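Local coordinates for vacuolar protein sorting-associated protein IST1 (Saccharomyces cerevisiae, PDB 3GGY) that regulates recruitment of the ATPase VPS4 to the ESCRT-III complex during a late step in sorting multivesicular-body cargo into intralumenal vesicles, at residues Y55-L60 with D170-E175. Numbering follows the deposited sequence.
Sequences YRVETL and DLYLKE
Val-57 meets two neighbouring residues of helix 166-179, Tyr-172 and Leu-173, with a different methyl for each, a worked example of how one beta-branched residue can serve a steep helix crossing. The two short helical segments run at 99° to each other, their axes 10.0 Å apart, so few residues can touch. With chi1 at 168°, CG1 of Val-57 lies anti to its backbone N and comes to 3.5 Å from CB of Tyr-172, while CG2 points to the other neighbour and rests 3.6 Å from CD2 of Leu-173. Three residues on, Leu-60 takes the ring itself: its CG sits 3.8 Å from CE2 of Tyr-172, and its CD2 lies in the ring plane at that same edge, 3.9 Å from CD2 of Tyr-172. No hydrogen bond links the two segments; the phenol OH instead bonds to Asp-64, farther along helix 50-82. Were Tyr-172 an alanine, Leu-60 would probably face a gap where the ring edge had been, and Asp-64 would be likely to lose its phenol partner. Val-41 and Arg-38 of helix 8-46 also touch this cluster, and Leu-187 packs on Leu-173. The arrangement is a near-perpendicular, apolar helix-helix packing, in which a C-terminal helix of the ESCRT-III-like N-terminal domain packs across the hairpin of helices 8-46 and 50-82 close to the turn that joins them.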
ATOM      1  N   TYR A  55      20.346   7.306  -6.077  1.00 15.76           N
ATOM      2  CA  TYR A  55      19.726   7.170  -4.762  1.00 16.40           C
ATOM      3  C   TYR A  55      18.279   7.643  -4.798  1.00 14.75           C
ATOM      4  O   TYR A  55      17.395   7.015  -4.212  1.00 14.62           O
ATOM      5  CB  TYR A  55      20.494   7.996  -3.726  1.00 19.84           C
ATOM      6  CG  TYR A  55      21.844   7.435  -3.334  1.00 26.23           C
ATOM      7  CD1 TYR A  55      22.842   8.268  -2.825  1.00 28.88           C
ATOM      8  CD2 TYR A  55      22.113   6.070  -3.431  1.00 28.01           C
ATOM      9  CE1 TYR A  55      24.075   7.755  -2.424  1.00 30.43           C
ATOM     10  CE2 TYR A  55      23.342   5.547  -3.030  1.00 30.64           C
ATOM     11  CZ  TYR A  55      24.316   6.396  -2.527  1.00 31.09           C
ATOM     12  OH  TYR A  55      25.525   5.888  -2.111  1.00 32.97           O
ATOM     13  N   ARG A  56      18.043   8.750  -5.494  1.00 13.02           N
ATOM     14  CA  ARG A  56      16.706   9.324  -5.573  1.00 13.25           C
ATOM     15  C   ARG A  56      15.754   8.403  -6.321  1.00 12.68           C
ATOM     16  O   ARG A  56      14.573   8.302  -5.977  1.00 11.39           O
ATOM     17  CB  ARG A  56      16.756  10.686  -6.261  1.00 16.63           C
ATOM     18  CG  ARG A  56      15.559  11.558  -5.954  1.00 22.88           C
ATOM     19  CD  ARG A  56      15.573  11.971  -4.487  1.00 26.34           C
ATOM     20  NE  ARG A  56      15.812  13.400  -4.328  1.00 31.74           N
ATOM     21  CZ  ARG A  56      14.897  14.336  -4.550  1.00 32.27           C
ATOM     22  NH1 ARG A  56      13.677  13.990  -4.938  1.00 34.61           N
ATOM     23  NH2 ARG A  56      15.203  15.615  -4.386  1.00 35.99           N
ATOM     24  N   VAL A  57      16.266   7.737  -7.351  1.00 11.40           N
ATOM     25  CA  VAL A  57      15.442   6.815  -8.120  1.00 11.25           C
ATOM     26  C   VAL A  57      15.080   5.600  -7.267  1.00 12.24           C
ATOM     27  O   VAL A  57      13.950   5.114  -7.311  1.00 11.59           O
ATOM     28  CB  VAL A  57      16.171   6.373  -9.406  1.00 10.48           C
ATOM     29  CG1 VAL A  57      15.455   5.201 -10.052  1.00 12.08           C
ATOM     30  CG2 VAL A  57      16.225   7.550 -10.368  1.00 12.24           C
ATOM     31  N   GLU A  58      16.030   5.111  -6.481  1.00 12.97           N
ATOM     32  CA  GLU A  58      15.745   3.966  -5.624  1.00 13.95           C
ATOM     33  C   GLU A  58      14.579   4.295  -4.694  1.00 13.89           C
ATOM     34  O   GLU A  58      13.697   3.468  -4.474  1.00 14.51           O
ATOM     35  CB  GLU A  58      16.988   3.593  -4.817  1.00 16.58           C
ATOM     36  CG  GLU A  58      18.168   3.219  -5.705  1.00 22.49           C
ATOM     37  CD  GLU A  58      19.395   2.807  -4.923  1.00 28.23           C
ATOM     38  OE1 GLU A  58      19.857   3.602  -4.075  1.00 30.31           O
ATOM     39  OE2 GLU A  58      19.902   1.687  -5.163  1.00 33.42           O
ATOM     40  N   THR A  59      14.572   5.513  -4.162  1.00 13.13           N
ATOM     41  CA  THR A  59      13.514   5.953  -3.263  1.00 13.28           C
ATOM     42  C   THR A  59      12.201   6.076  -4.032  1.00 12.49           C
ATOM     43  O   THR A  59      11.144   5.669  -3.549  1.00 13.16           O
ATOM     44  CB  THR A  59      13.870   7.317  -2.638  1.00 14.45           C
ATOM     45  OG1 THR A  59      15.090   7.195  -1.896  1.00 17.47           O
ATOM     46  CG2 THR A  59      12.764   7.788  -1.706  1.00 14.94           C
ATOM     47  N   LEU A  60      12.278   6.633  -5.235  1.00  9.27           N
ATOM     48  CA  LEU A  60      11.096   6.803  -6.077  1.00 10.08           C
ATOM     49  C   LEU A  60      10.446   5.455  -6.397  1.00  9.02           C
ATOM     50  O   LEU A  60       9.220   5.327  -6.415  1.00 11.93           O
ATOM     51  CB  LEU A  60      11.494   7.514  -7.377  1.00 11.92           C
ATOM     52  CG  LEU A  60      10.438   7.669  -8.475  1.00 13.53           C
ATOM     53  CD1 LEU A  60       9.209   8.389  -7.934  1.00 15.10           C
ATOM     54  CD2 LEU A  60      11.044   8.441  -9.641  1.00 14.72           C
ATOM     55  N   ASP A 170      17.824   1.694 -14.023  1.00 16.11           N
ATOM     56  CA  ASP A 170      18.181   2.210 -15.342  1.00 17.53           C
ATOM     57  C   ASP A 170      16.929   2.517 -16.147  1.00 15.12           C
ATOM     58  O   ASP A 170      16.871   3.515 -16.865  1.00 16.31           O
ATOM     59  CB  ASP A 170      19.034   1.204 -16.125  1.00 19.13           C
ATOM     60  CG  ASP A 170      20.440   1.083 -15.581  1.00 25.00           C
ATOM     61  OD1 ASP A 170      20.886   2.008 -14.867  1.00 24.63           O
ATOM     62  OD2 ASP A 170      21.103   0.065 -15.881  1.00 27.62           O
ATOM     63  N   LEU A 171      15.922   1.657 -16.024  1.00 14.51           N
ATOM     64  CA  LEU A 171      14.679   1.860 -16.748  1.00 14.55           C
ATOM     65  C   LEU A 171      14.014   3.149 -16.271  1.00 13.55           C
ATOM     66  O   LEU A 171      13.528   3.934 -17.079  1.00 13.96           O
ATOM     67  CB  LEU A 171      13.735   0.671 -16.540  1.00 16.32           C
ATOM     68  CG  LEU A 171      12.390   0.762 -17.263  1.00 19.55           C
ATOM     69  CD1 LEU A 171      12.624   0.863 -18.763  1.00 21.68           C
ATOM     70  CD2 LEU A 171      11.545  -0.467 -16.940  1.00 21.65           C
ATOM     71  N   TYR A 172      13.995   3.369 -14.958  1.00 13.48           N
ATOM     72  CA  TYR A 172      13.398   4.589 -14.416  1.00 12.49           C
ATOM     73  C   TYR A 172      14.139   5.834 -14.910  1.00 13.58           C
ATOM     74  O   TYR A 172      13.522   6.851 -15.242  1.00 13.30           O
ATOM     75  CB  TYR A 172      13.426   4.566 -12.885  1.00 12.17           C
ATOM     76  CG  TYR A 172      12.115   4.157 -12.254  1.00 12.37           C
ATOM     77  CD1 TYR A 172      11.552   2.907 -12.512  1.00 13.72           C
ATOM     78  CD2 TYR A 172      11.430   5.026 -11.401  1.00 14.30           C
ATOM     79  CE1 TYR A 172      10.335   2.534 -11.936  1.00 13.71           C
ATOM     80  CE2 TYR A 172      10.215   4.661 -10.819  1.00 12.01           C
ATOM     81  CZ  TYR A 172       9.676   3.418 -11.092  1.00 12.63           C
ATOM     82  OH  TYR A 172       8.470   3.064 -10.534  1.00 13.90           O
ATOM     83  N   LEU A 173      15.462   5.757 -14.947  1.00 13.33           N
ATOM     84  CA  LEU A 173      16.258   6.886 -15.408  1.00 13.20           C
ATOM     85  C   LEU A 173      15.908   7.211 -16.859  1.00 12.76           C
ATOM     86  O   LEU A 173      15.741   8.376 -17.218  1.00 13.90           O
ATOM     87  CB  LEU A 173      17.750   6.567 -15.282  1.00 13.26           C
ATOM     88  CG  LEU A 173      18.260   6.520 -13.840  1.00 14.27           C
ATOM     89  CD1 LEU A 173      19.641   5.885 -13.784  1.00 17.15           C
ATOM     90  CD2 LEU A 173      18.280   7.929 -13.272  1.00 16.15           C
ATOM     91  N   LYS A 174      15.788   6.177 -17.686  1.00 13.78           N
ATOM     92  CA  LYS A 174      15.455   6.373 -19.090  1.00 14.16           C
ATOM     93  C   LYS A 174      14.056   6.959 -19.272  1.00 14.33           C
ATOM     94  O   LYS A 174      13.838   7.804 -20.142  1.00 14.24           O
ATOM     95  CB  LYS A 174      15.563   5.048 -19.851  1.00 15.14           C
ATOM     96  CG  LYS A 174      16.973   4.486 -19.904  1.00 17.27           C
ATOM     97  CD  LYS A 174      17.016   3.178 -20.671  1.00 18.84           C
ATOM     98  CE  LYS A 174      18.415   2.582 -20.662  1.00 19.96           C
ATOM     99  NZ  LYS A 174      18.468   1.287 -21.405  1.00 22.20           N
ATOM    100  N   GLU A 175      13.101   6.524 -18.455  1.00 14.08           N
ATOM    101  CA  GLU A 175      11.747   7.047 -18.588  1.00 13.89           C
ATOM    102  C   GLU A 175      11.682   8.488 -18.078  1.00 12.99           C
ATOM    103  O   GLU A 175      10.955   9.314 -18.623  1.00 13.41           O
ATOM    104  CB  GLU A 175      10.750   6.134 -17.861  1.00 15.04           C
ATOM    105  CG  GLU A 175      10.844   4.687 -18.352  1.00 14.91           C
ATOM    106  CD  GLU A 175       9.742   3.780 -17.833  1.00 18.20           C
ATOM    107  OE1 GLU A 175       9.273   3.985 -16.695  1.00 17.66           O
ATOM    108  OE2 GLU A 175       9.362   2.842 -18.567  1.00 15.72           O
TER